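Local coordinates for protein gamma-hexachlorocyclohexane dehydrochlorinase (Novosphingobium barchaimii LL02, PDB 5KVB) that probably converts the pollutant lindane (gamma-hexachlorocyclohexane) to a tetrachlorocyclohexadiene by two successive dehydrochlorinations, at residues A[78-83]-A[99-104]; A[116-121]-A[138-143]; A[44-49]-A[125-130]. All coordinates share one frame; numbering follows the deposited sequence.

Contact 1: A[78-83]-A[99-104]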
loop_
_atom_site.group_PDB
_atom_site.type_symbol
_atom_site.label_atom_id
_atom_site.label_comp_id
_atom_site.label_asym_id
_atom_site.label_seq_id
_atom_site.Cartn_x
_atom_site.Cartn_y
_atom_site.Cartn_z
ATOM N N PHE A 78 7.537 -0.101 -15.976
ATOM C CA PHE A 78 7.156 0.681 -14.807
ATOM C C PHE A 78 6.469 -0.194 -13.770
ATOM O O PHE A 78 6.135 -1.345 -14.045
ATOM C CB PHE A 78 6.251 1.858 -15.197
ATOM C CG PHE A 78 5.121 1.497 -16.133
ATOM C CD1 PHE A 78 4.100 0.647 -15.736
ATOM C CD2 PHE A 78 5.073 2.029 -17.408
ATOM C CE1 PHE A 78 3.062 0.335 -16.595
ATOM C CE2 PHE A 78 4.041 1.720 -18.270
ATOM C CZ PHE A 78 3.036 0.869 -17.865
ATOM N N ILE A 79 6.265 0.371 -12.587
ATOM C CA ILE A 79 5.577 -0.322 -11.502
ATOM C C ILE A 79 4.658 0.684 -10.819
ATOM O O ILE A 79 5.041 1.826 -10.576
ATOM C CB ILE A 79 6.595 -0.952 -10.499
ATOM C CG1 ILE A 79 5.891 -1.667 -9.347
ATOM C CG2 ILE A 79 7.566 0.088 -9.942
ATOM C CD1 ILE A 79 4.994 -2.844 -9.757
ATOM N N HIS A 80 3.420 0.260 -10.548
ATOM C CA HIS A 80 2.428 1.093 -9.860
ATOM C C HIS A 80 2.096 0.505 -8.506
ATOM O O HIS A 80 1.569 -0.606 -8.429
ATOM C CB HIS A 80 1.122 1.200 -10.661
ATOM C CG HIS A 80 1.229 1.993 -11.926
ATOM N ND1 HIS A 80 1.848 1.510 -13.060
ATOM C CD2 HIS A 80 0.749 3.219 -12.249
ATOM C CE1 HIS A 80 1.769 2.419 -14.019
ATOM N NE2 HIS A 80 1.101 3.462 -13.554
ATOM N N TYR A 81 2.378 1.262 -7.458
ATOM C CA TYR A 81 2.048 0.873 -6.090
ATOM C C TYR A 81 0.745 1.549 -5.648
ATOM O O TYR A 81 0.704 2.769 -5.472
ATOM C CB TYR A 81 3.192 1.243 -5.135
ATOM C CG TYR A 81 4.530 0.595 -5.463
ATOM C CD1 TYR A 81 4.768 -0.740 -5.160
ATOM C CD2 TYR A 81 5.555 1.327 -6.058
ATOM C CE1 TYR A 81 5.991 -1.347 -5.453
ATOM C CE2 TYR A 81 6.772 0.734 -6.359
ATOM C CZ TYR A 81 6.988 -0.597 -6.049
ATOM O OH TYR A 81 8.196 -1.202 -6.331
ATOM N N GLY A 82 -0.313 0.758 -5.466
ATOM C CA GLY A 82 -1.607 1.308 -5.069
ATOM C C GLY A 82 -1.787 1.277 -3.564
ATOM O O GLY A 82 -1.536 0.249 -2.924
ATOM N N THR A 83 -2.197 2.405 -2.985
ATOM C CA THR A 83 -2.472 2.491 -1.546
ATOM C C THR A 83 -3.751 3.291 -1.264
ATOM O O THR A 83 -4.276 3.987 -2.137
ATOM C CB THR A 83 -1.321 3.163 -0.768
ATOM O OG1 THR A 83 -1.266 4.556 -1.118
ATOM C CG2 THR A 83 0.020 2.495 -1.068
ATOM N N GLY A 99 -8.154 6.259 -4.836
ATOM C CA GLY A 99 -6.927 5.564 -4.492
ATOM C C GLY A 99 -5.721 6.404 -4.834
ATOM O O GLY A 99 -5.756 7.198 -5.784
ATOM N N ASP A 100 -4.655 6.240 -4.056
ATOM C CA ASP A 100 -3.412 6.979 -4.279
ATOM C C ASP A 100 -2.369 6.036 -4.820
ATOM O O ASP A 100 -2.085 4.998 -4.216
ATOM C CB ASP A 100 -2.941 7.637 -2.982
ATOM C CG ASP A 100 -3.966 8.617 -2.442
ATOM O OD1 ASP A 100 -4.423 9.464 -3.230
ATOM O OD2 ASP A 100 -4.344 8.513 -1.259
ATOM N N VAL A 101 -1.796 6.387 -5.966
ATOM C CA VAL A 101 -0.878 5.490 -6.664
ATOM C C VAL A 101 0.498 6.128 -6.842
ATOM O O VAL A 101 0.612 7.285 -7.273
ATOM C CB VAL A 101 -1.458 5.082 -8.050
ATOM C CG1 VAL A 101 -0.510 4.127 -8.797
ATOM C CG2 VAL A 101 -2.851 4.465 -7.886
ATOM N N LEU A 102 1.537 5.379 -6.478
ATOM C CA LEU A 102 2.927 5.801 -6.680
ATOM C C LEU A 102 3.505 4.978 -7.824
ATOM O O LEU A 102 3.512 3.745 -7.766
ATOM C CB LEU A 102 3.750 5.620 -5.397
ATOM C CG LEU A 102 5.257 5.890 -5.513
ATOM C CD1 LEU A 102 5.537 7.352 -5.877
ATOM C CD2 LEU A 102 5.943 5.499 -4.195
ATOM N N CYS A 103 3.970 5.642 -8.877
ATOM C CA CYS A 103 4.511 4.932 -10.030
ATOM C C CYS A 103 5.979 5.276 -10.230
ATOM O O CYS A 103 6.357 6.453 -10.194
ATOM C CB CYS A 103 3.711 5.265 -11.301
ATOM S SG CYS A 103 4.406 4.555 -12.848
ATOM N N LEU A 104 6.795 4.241 -10.409
ATOM C CA LEU A 104 8.207 4.414 -10.758
ATOM C C LEU A 104 8.429 3.801 -12.124
ATOM O O LEU A 104 7.945 2.700 -12.382
ATOM C CB LEU A 104 9.121 3.736 -9.738
ATOM C CG LEU A 104 8.898 4.130 -8.276
ATOM C CD1 LEU A 104 9.838 3.337 -7.367
ATOM C CD2 LEU A 104 9.060 5.641 -8.076
#

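Contact 2: A[116-121]-A[138-143]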
loop_
_atom_site.group_PDB
_atom_site.type_symbol
_atom_site.label_atom_id
_atom_site.label_comp_id
_atom_site.label_asym_id
_atom_site.label_seq_id
_atom_site.Cartn_x
_atom_site.Cartn_y
_atom_site.Cartn_z
ATOM N N ILE A 116 5.962 9.264 -10.513
ATOM C CA ILE A 116 4.622 9.809 -10.698
ATOM C C ILE A 116 3.799 9.583 -9.428
ATOM O O ILE A 116 3.793 8.474 -8.868
ATOM C CB ILE A 116 3.907 9.156 -11.904
ATOM C CG1 ILE A 116 4.622 9.490 -13.217
ATOM C CG2 ILE A 116 2.452 9.603 -11.995
ATOM C CD1 ILE A 116 4.153 8.652 -14.402
ATOM N N ALA A 117 3.155 10.639 -8.946
ATOM C CA ALA A 117 2.144 10.509 -7.905
ATOM C C ALA A 117 0.793 10.793 -8.532
ATOM O O ALA A 117 0.564 11.892 -9.044
ATOM C CB ALA A 117 2.424 11.474 -6.746
ATOM N N ALA A 118 -0.108 9.809 -8.495
ATOM C CA ALA A 118 -1.405 9.935 -9.151
ATOM C C ALA A 118 -2.558 9.638 -8.210
ATOM O O ALA A 118 -2.393 8.924 -7.209
ATOM C CB ALA A 118 -1.476 9.017 -10.354
ATOM N N VAL A 119 -3.717 10.196 -8.541
ATOM C CA VAL A 119 -4.959 9.833 -7.883
ATOM C C VAL A 119 -5.855 9.138 -8.893
ATOM O O VAL A 119 -6.082 9.655 -9.987
ATOM C CB VAL A 119 -5.664 11.065 -7.291
ATOM C CG1 VAL A 119 -7.088 10.725 -6.870
ATOM C CG2 VAL A 119 -4.860 11.607 -6.107
ATOM N N TYR A 120 -6.319 7.942 -8.534
ATOM C CA TYR A 120 -7.253 7.179 -9.361
ATOM C C TYR A 120 -8.662 7.296 -8.789
ATOM O O TYR A 120 -8.898 6.942 -7.623
ATOM C CB TYR A 120 -6.865 5.692 -9.435
ATOM C CG TYR A 120 -5.681 5.332 -10.314
ATOM C CD1 TYR A 120 -4.764 6.289 -10.735
ATOM C CD2 TYR A 120 -5.491 4.011 -10.724
ATOM C CE1 TYR A 120 -3.668 5.931 -11.543
ATOM C CE2 TYR A 120 -4.419 3.652 -11.531
ATOM C CZ TYR A 120 -3.516 4.613 -11.930
ATOM O OH TYR A 120 -2.445 4.250 -12.721
ATOM N N THR A 121 -9.591 7.800 -9.597
ATOM C CA THR A 121 -10.990 7.958 -9.210
ATOM C C THR A 121 -11.817 6.963 -10.029
ATOM O O THR A 121 -11.815 7.019 -11.265
ATOM C CB THR A 121 -11.478 9.399 -9.454
ATOM O OG1 THR A 121 -10.604 10.320 -8.780
ATOM C CG2 THR A 121 -12.859 9.593 -8.910
ATOM N N GLY A 138 -7.697 8.778 -14.237
ATOM C CA GLY A 138 -6.379 8.935 -13.653
ATOM C C GLY A 138 -5.889 10.363 -13.815
ATOM O O GLY A 138 -5.931 10.909 -14.921
ATOM N N ARG A 139 -5.450 10.963 -12.711
ATOM C CA ARG A 139 -4.873 12.306 -12.697
ATOM C C ARG A 139 -3.498 12.307 -12.023
ATOM O O ARG A 139 -3.332 11.774 -10.924
ATOM C CB ARG A 139 -5.817 13.281 -11.986
ATOM C CG ARG A 139 -5.182 14.615 -11.628
ATOM C CD ARG A 139 -6.240 15.659 -11.299
ATOM N NE ARG A 139 -7.477 15.041 -10.838
ATOM C CZ ARG A 139 -7.779 14.824 -9.562
ATOM N NH1 ARG A 139 -6.936 15.183 -8.602
ATOM N NH2 ARG A 139 -8.931 14.247 -9.246
ATOM N N MET A 140 -2.506 12.899 -12.684
ATOM C CA MET A 140 -1.154 12.953 -12.136
ATOM C C MET A 140 -0.902 14.274 -11.421
ATOM O O MET A 140 -0.981 15.346 -12.038
ATOM C CB MET A 140 -0.114 12.754 -13.245
ATOM C CG MET A 140 -0.242 11.420 -13.952
ATOM S SD MET A 140 0.985 11.192 -15.256
ATOM C CE MET A 140 0.591 9.545 -15.832
ATOM N N ASN A 141 -0.597 14.197 -10.127
ATOM C CA ASN A 141 -0.245 15.377 -9.345
ATOM C C ASN A 141 1.251 15.683 -9.368
ATOM O O ASN A 141 1.643 16.857 -9.408
ATOM C CB ASN A 141 -0.721 15.220 -7.896
ATOM C CG ASN A 141 -2.231 15.207 -7.784
ATOM O OD1 ASN A 141 -2.924 15.961 -8.472
ATOM N ND2 ASN A 141 -2.755 14.346 -6.918
ATOM N N TYR A 142 2.083 14.642 -9.341
ATOM C CA TYR A 142 3.530 14.771 -9.588
ATOM C C TYR A 142 3.908 13.977 -10.836
ATOM O O TYR A 142 3.523 12.818 -10.983
ATOM C CB TYR A 142 4.386 14.231 -8.428
ATOM C CG TYR A 142 4.278 14.870 -7.063
ATOM C CD1 TYR A 142 3.853 16.182 -6.901
ATOM C CD2 TYR A 142 4.662 14.155 -5.923
ATOM C CE1 TYR A 142 3.788 16.752 -5.645
ATOM C CE2 TYR A 142 4.596 14.709 -4.674
ATOM C CZ TYR A 142 4.163 16.013 -4.532
ATOM O OH TYR A 142 4.093 16.594 -3.284
ATOM N N PHE A 143 4.687 14.587 -11.721
ATOM C CA PHE A 143 5.361 13.873 -12.802
ATOM C C PHE A 143 6.789 14.386 -12.771
ATOM O O PHE A 143 7.073 15.477 -13.280
ATOM C CB PHE A 143 4.699 14.125 -14.168
ATOM C CG PHE A 143 5.287 13.303 -15.294
ATOM C CD1 PHE A 143 6.445 13.717 -15.940
ATOM C CD2 PHE A 143 4.682 12.123 -15.706
ATOM C CE1 PHE A 143 6.989 12.968 -16.973
ATOM C CE2 PHE A 143 5.222 11.372 -16.742
ATOM C CZ PHE A 143 6.377 11.797 -17.372
#

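Contact 3: A[44-49]-A[125-130]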
loop_
_atom_site.group_PDB
_atom_site.type_symbol
_atom_site.label_atom_id
_atom_site.label_comp_id
_atom_site.label_asym_id
_atom_site.label_seq_id
_atom_site.Cartn_x
_atom_site.Cartn_y
_atom_site.Cartn_z
ATOM N N TRP A 44 -16.716 -3.615 -17.671
ATOM C CA TRP A 44 -17.952 -3.757 -18.459
ATOM C C TRP A 44 -17.685 -3.265 -19.884
ATOM O O TRP A 44 -16.790 -2.451 -20.109
ATOM C CB TRP A 44 -19.105 -2.966 -17.836
ATOM C CG TRP A 44 -19.572 -3.502 -16.518
ATOM C CD1 TRP A 44 -19.623 -2.830 -15.326
ATOM C CD2 TRP A 44 -20.056 -4.824 -16.259
ATOM N NE1 TRP A 44 -20.111 -3.660 -14.342
ATOM C CE2 TRP A 44 -20.382 -4.890 -14.886
ATOM C CE3 TRP A 44 -20.235 -5.965 -17.051
ATOM C CZ2 TRP A 44 -20.873 -6.052 -14.289
ATOM C CZ3 TRP A 44 -20.725 -7.116 -16.457
ATOM C CH2 TRP A 44 -21.036 -7.152 -15.090
ATOM N N ASP A 45 -18.463 -3.745 -20.849
ATOM C CA ASP A 45 -18.212 -3.364 -22.239
ATOM C C ASP A 45 -18.451 -1.879 -22.503
ATOM O O ASP A 45 -17.887 -1.323 -23.470
ATOM C CB ASP A 45 -19.060 -4.212 -23.192
ATOM C CG ASP A 45 -18.552 -5.638 -23.314
ATOM O OD1 ASP A 45 -17.382 -5.897 -22.966
ATOM O OD2 ASP A 45 -19.317 -6.502 -23.786
ATOM N N ASP A 46 -19.245 -1.226 -21.648
ATOM C CA ASP A 46 -19.457 0.216 -21.763
ATOM C C ASP A 46 -18.683 1.031 -20.719
ATOM O O ASP A 46 -18.934 2.218 -20.540
ATOM C CB ASP A 46 -20.961 0.542 -21.696
ATOM C CG ASP A 46 -21.623 0.039 -20.420
ATOM O OD1 ASP A 46 -21.087 -0.894 -19.777
ATOM O OD2 ASP A 46 -22.692 0.583 -20.055
ATOM N N ALA A 47 -17.720 0.401 -20.049
ATOM C CA ALA A 47 -16.887 1.132 -19.089
ATOM C C ALA A 47 -16.011 2.158 -19.795
ATOM O O ALA A 47 -15.563 1.925 -20.924
ATOM C CB ALA A 47 -16.018 0.162 -18.280
ATOM N N GLU A 48 -15.771 3.289 -19.140
ATOM C CA GLU A 48 -14.946 4.351 -19.706
ATOM C C GLU A 48 -13.699 4.633 -18.868
ATOM O O GLU A 48 -13.789 4.935 -17.684
ATOM C CB GLU A 48 -15.770 5.633 -19.869
ATOM C CG GLU A 48 -16.848 5.523 -20.945
ATOM C CD GLU A 48 -17.569 6.838 -21.202
ATOM O OE1 GLU A 48 -17.592 7.702 -20.300
ATOM O OE2 GLU A 48 -18.110 7.004 -22.316
ATOM N N TRP A 49 -12.542 4.531 -19.509
ATOM C CA TRP A 49 -11.264 4.858 -18.884
ATOM C C TRP A 49 -10.749 6.140 -19.527
ATOM O O TRP A 49 -10.438 6.154 -20.719
ATOM C CB TRP A 49 -10.285 3.691 -19.061
ATOM C CG TRP A 49 -8.894 3.853 -18.455
ATOM C CD1 TRP A 49 -8.439 4.869 -17.656
ATOM C CD2 TRP A 49 -7.797 2.942 -18.603
ATOM N NE1 TRP A 49 -7.119 4.643 -17.308
ATOM C CE2 TRP A 49 -6.705 3.473 -17.885
ATOM C CE3 TRP A 49 -7.633 1.731 -19.281
ATOM C CZ2 TRP A 49 -5.468 2.825 -17.823
ATOM C CZ3 TRP A 49 -6.401 1.092 -19.225
ATOM C CH2 TRP A 49 -5.333 1.646 -18.503
ATOM N N GLU A 125 -19.928 -1.009 -11.058
ATOM C CA GLU A 125 -21.347 -1.342 -11.109
ATOM C C GLU A 125 -21.550 -2.840 -10.952
ATOM O O GLU A 125 -20.751 -3.640 -11.447
ATOM C CB GLU A 125 -21.984 -0.866 -12.422
ATOM C CG GLU A 125 -22.101 0.645 -12.533
ATOM C CD GLU A 125 -22.921 1.091 -13.734
ATOM O OE1 GLU A 125 -23.393 0.222 -14.500
ATOM O OE2 GLU A 125 -23.098 2.317 -13.902
ATOM N N ARG A 126 -22.585 -3.274 -10.161
ATOM C CA ARG A 126 -22.986 -4.670 -10.080
ATOM C C ARG A 126 -24.136 -4.927 -11.052
ATOM O O ARG A 126 -25.169 -4.259 -11.000
ATOM C CB ARG A 126 -23.390 -5.041 -8.649
ATOM C CG ARG A 126 -23.950 -6.448 -8.522
ATOM C CD ARG A 126 -23.759 -6.999 -7.118
ATOM N NE ARG A 126 -24.365 -6.153 -6.096
ATOM C CZ ARG A 126 -24.366 -6.451 -4.799
ATOM N NH1 ARG A 126 -23.795 -7.575 -4.376
ATOM N NH2 ARG A 126 -24.932 -5.633 -3.926
ATOM N N ARG A 127 -23.931 -5.892 -11.944
ATOM C CA ARG A 127 -24.927 -6.261 -12.951
ATOM C C ARG A 127 -25.115 -7.763 -12.920
ATOM O O ARG A 127 -24.143 -8.512 -13.019
ATOM C CB ARG A 127 -24.489 -5.810 -14.342
ATOM C CG ARG A 127 -24.286 -4.318 -14.458
ATOM C CD ARG A 127 -23.860 -3.935 -15.868
ATOM N NE ARG A 127 -23.473 -2.528 -15.961
ATOM C CZ ARG A 127 -22.898 -1.973 -17.027
ATOM N NH1 ARG A 127 -22.642 -2.699 -18.107
ATOM N NH2 ARG A 127 -22.582 -0.684 -17.005
ATOM N N ASP A 128 -26.371 -8.194 -12.781
ATOM C CA ASP A 128 -26.709 -9.597 -12.554
ATOM C C ASP A 128 -25.789 -10.235 -11.510
ATOM O O ASP A 128 -25.284 -11.340 -11.695
ATOM C CB ASP A 128 -26.667 -10.375 -13.870
ATOM C CG ASP A 128 -27.881 -10.103 -14.738
ATOM O OD1 ASP A 128 -28.950 -9.776 -14.179
ATOM O OD2 ASP A 128 -27.766 -10.207 -15.975
ATOM N N GLY A 129 -25.557 -9.505 -10.420
ATOM C CA GLY A 129 -24.820 -10.036 -9.289
ATOM C C GLY A 129 -23.303 -9.913 -9.317
ATOM O O GLY A 129 -22.648 -10.216 -8.328
ATOM N N VAL A 130 -22.749 -9.467 -10.443
ATOM C CA VAL A 130 -21.303 -9.429 -10.661
ATOM C C VAL A 130 -20.789 -7.987 -10.686
ATOM O O VAL A 130 -21.413 -7.123 -11.308
ATOM C CB VAL A 130 -20.943 -10.131 -11.994
ATOM C CG1 VAL A 130 -19.452 -10.018 -12.307
ATOM C CG2 VAL A 130 -21.368 -11.589 -11.955
#

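Contact 1: A[78-83]-A[99-104]
His-80 and Cys-103 form a non-hydrogen-bonded pair between antiparallel strands, and their side chains carry the contact on one face of the sheet. The thiol of Cys-103, with SG anti to the backbone N (chi1 174°), lies over one face of the His-80 imidazole, offset toward the rim, and SG is 3.6 Å from NE2. Its CB adds a CH-pi contact to the same ring, 3.7 Å from CD2. Val-101 supplies the edge: its CG1 sits near the imidazole plane, 3.8 Å from CD2 of His-80. Cys-103 SG also lies 4.0 Å from Phe-78 CB. ND1 of His-80 is hydrogen-bonded to Asp-32 OD1, outside the two strands.

Among Ile-79, Tyr-81 and Leu-104, on the other face, the contacts are apolar. Ile-79 CG2 lies 4.0 Å from Leu-104 CB, and Tyr-81 turns a ring edge to Leu-104, with Tyr-81 CE2 4.1 Å from Leu-104 CD1.

Backbone bonds join Ile-79 with Leu-104, Tyr-81 with Leu-102 and Thr-83 with Asp-100, two for each pair; the straightest runs from Tyr-81 N to Leu-102 O, 2.7 Å. Thr-83 OG1 adds a longer bond of 3.2 Å to Asp-100 O, from above the carbonyl plane, so that this oxygen accepts twice. Asn-84 of the second subunit bonds to His-80 O and Gly-82 N.

An alanine at His-80 would probably leave Cys-103 SG without its aromatic face and Asp-32 without its imidazole partner. His-80, the probable proton acceptor, is thus held by sulfur over a face, carbon at an edge and a carboxylate at ND1, an arrangement likely to restrict rotation of the ring.

Contact 2: A[116-121]-A[138-143]
A classic beta bulge interrupts the antiparallel hairpin of strands 113-127 and 130-145 where Asn-141 and Tyr-142 both face Ala-117. The carbonyl oxygen of Ala-117 accepts from two amides: Asn-141 N at 2.8 Å, almost head-on to the carbonyl, and Tyr-142 N at 3.2 Å, in the carbonyl plane on a lone pair. Ala-117 N returns a bond to Tyr-142 O. Beyond the bulge the regular pattern resumes with the reciprocal pair Val-119 and Arg-139.

Ile-116 carries the apolar packing on one face. Its side chain lies beside that of Phe-143, both pointing the same way, with Ile-116 CG1 3.6 Å from Phe-143 CD2 and Ile-116 CD1 3.7 Å from Phe-143 CE2. Ile-116 CG2, anti to the backbone N, meets Met-140 CG at 3.8 Å, and the extended thioether carries CE to within 3.9 Å of Ile-116 CD1. The isoleucine is therefore flanked by a phenyl ring and a methionine chain.

On the opposite face, Ala-117 CB touches Tyr-142 CD2 at 3.6 Å, and Val-119 CG2 packs on the carboxamide nitrogen of Asn-141, 3.5 Å from ND2. The Tyr-142 hydroxyl is hydrogen-bonded to Asp-77 of the third subunit, while Met-140 and Phe-143 pack on Pro-154 of that subunit. Tyr-120 touches the probable catalytic base His-80.

The extra residue at the bulge shifts the register by one, and the doubly gripped Ala-117 oxygen keeps both amides bonded as the strand turns its corner, leaving Tyr-142 directed to the subunit interface.

Contact 3: A[44-49]-A[125-130]
Arg-127 lies flat on the indole of Trp-44, and this stack is the heart of the tightly packed part of the contact. Guanidinium and ring planes are 10° apart, and Arg-127 CZ stands 3.9 Å from the centroid of the five-membered ring, over its face, in a cation-pi interaction. The aliphatic part of the arginine, extended from CG to NE, continues across the same face and sets CD above the six-membered ring in a CH-pi contact. The two side chains run antiparallel over one another.

At the indole edge, NE1 gives a hydrogen bond of 3.0 Å to Glu-125 O; the acceptor lies in the ring plane, whereas the donor stands above the carbonyl plane. Further round the edge, CZ2 meets Val-130 O at 3.2 Å.

Two turns present these groups: a type I beta turn from Trp-44 to Ala-47, and a type I' turn from Arg-127 to Val-130 that closes the hairpin of strands 113-127 and 130-145 in this SnoaL-like, NTF2-type fold. Lys-132 of the latter strand also packs on Trp-44.

A salt-bridge network belongs to the same firm core. Arg-127 NH1 and NH2 meet Asp-46 OD1 end-on, the NH1 bond being 2.9 Å, with carboxylate and guanidinium planes turned 59° apart. In the conformer described, NE and NH2 converge from the side on Glu-125 OE1, with NH2 at 2.8 Å. Asp-46 probably helps to hold the guanidinium flat over the indole, and Glu-125 may do so too.

The solvent side is looser: the Asp-46 carboxylate is exposed and its OD2 takes just a weak bond from NH2, while the side chain of Val-130 makes only a marginal contact, CG1 4.3 Å from Trp-44 CH2.

In the fold
From the N terminus, the chain passes helix 10-33 and first enters contact 3 at 44-49, which waits for its partner at 125-130, with 75 residues in between. Within that long loop, contact 1 opens and closes, joining the successive strands 75-89 and 94-107 as a hairpin. Contact 2 then opens at 116-121, before contact 3 closes, and closes at 138-143 after it, so these two cross. Contacts 1 and 2 touch through neighbouring strands 94-107 and 113-127, and both reach the third subunit. Contact 3 lies on the opposite side of the chain's centre, where it ties the turn before strand 47-51 to the far end of strand 113-127.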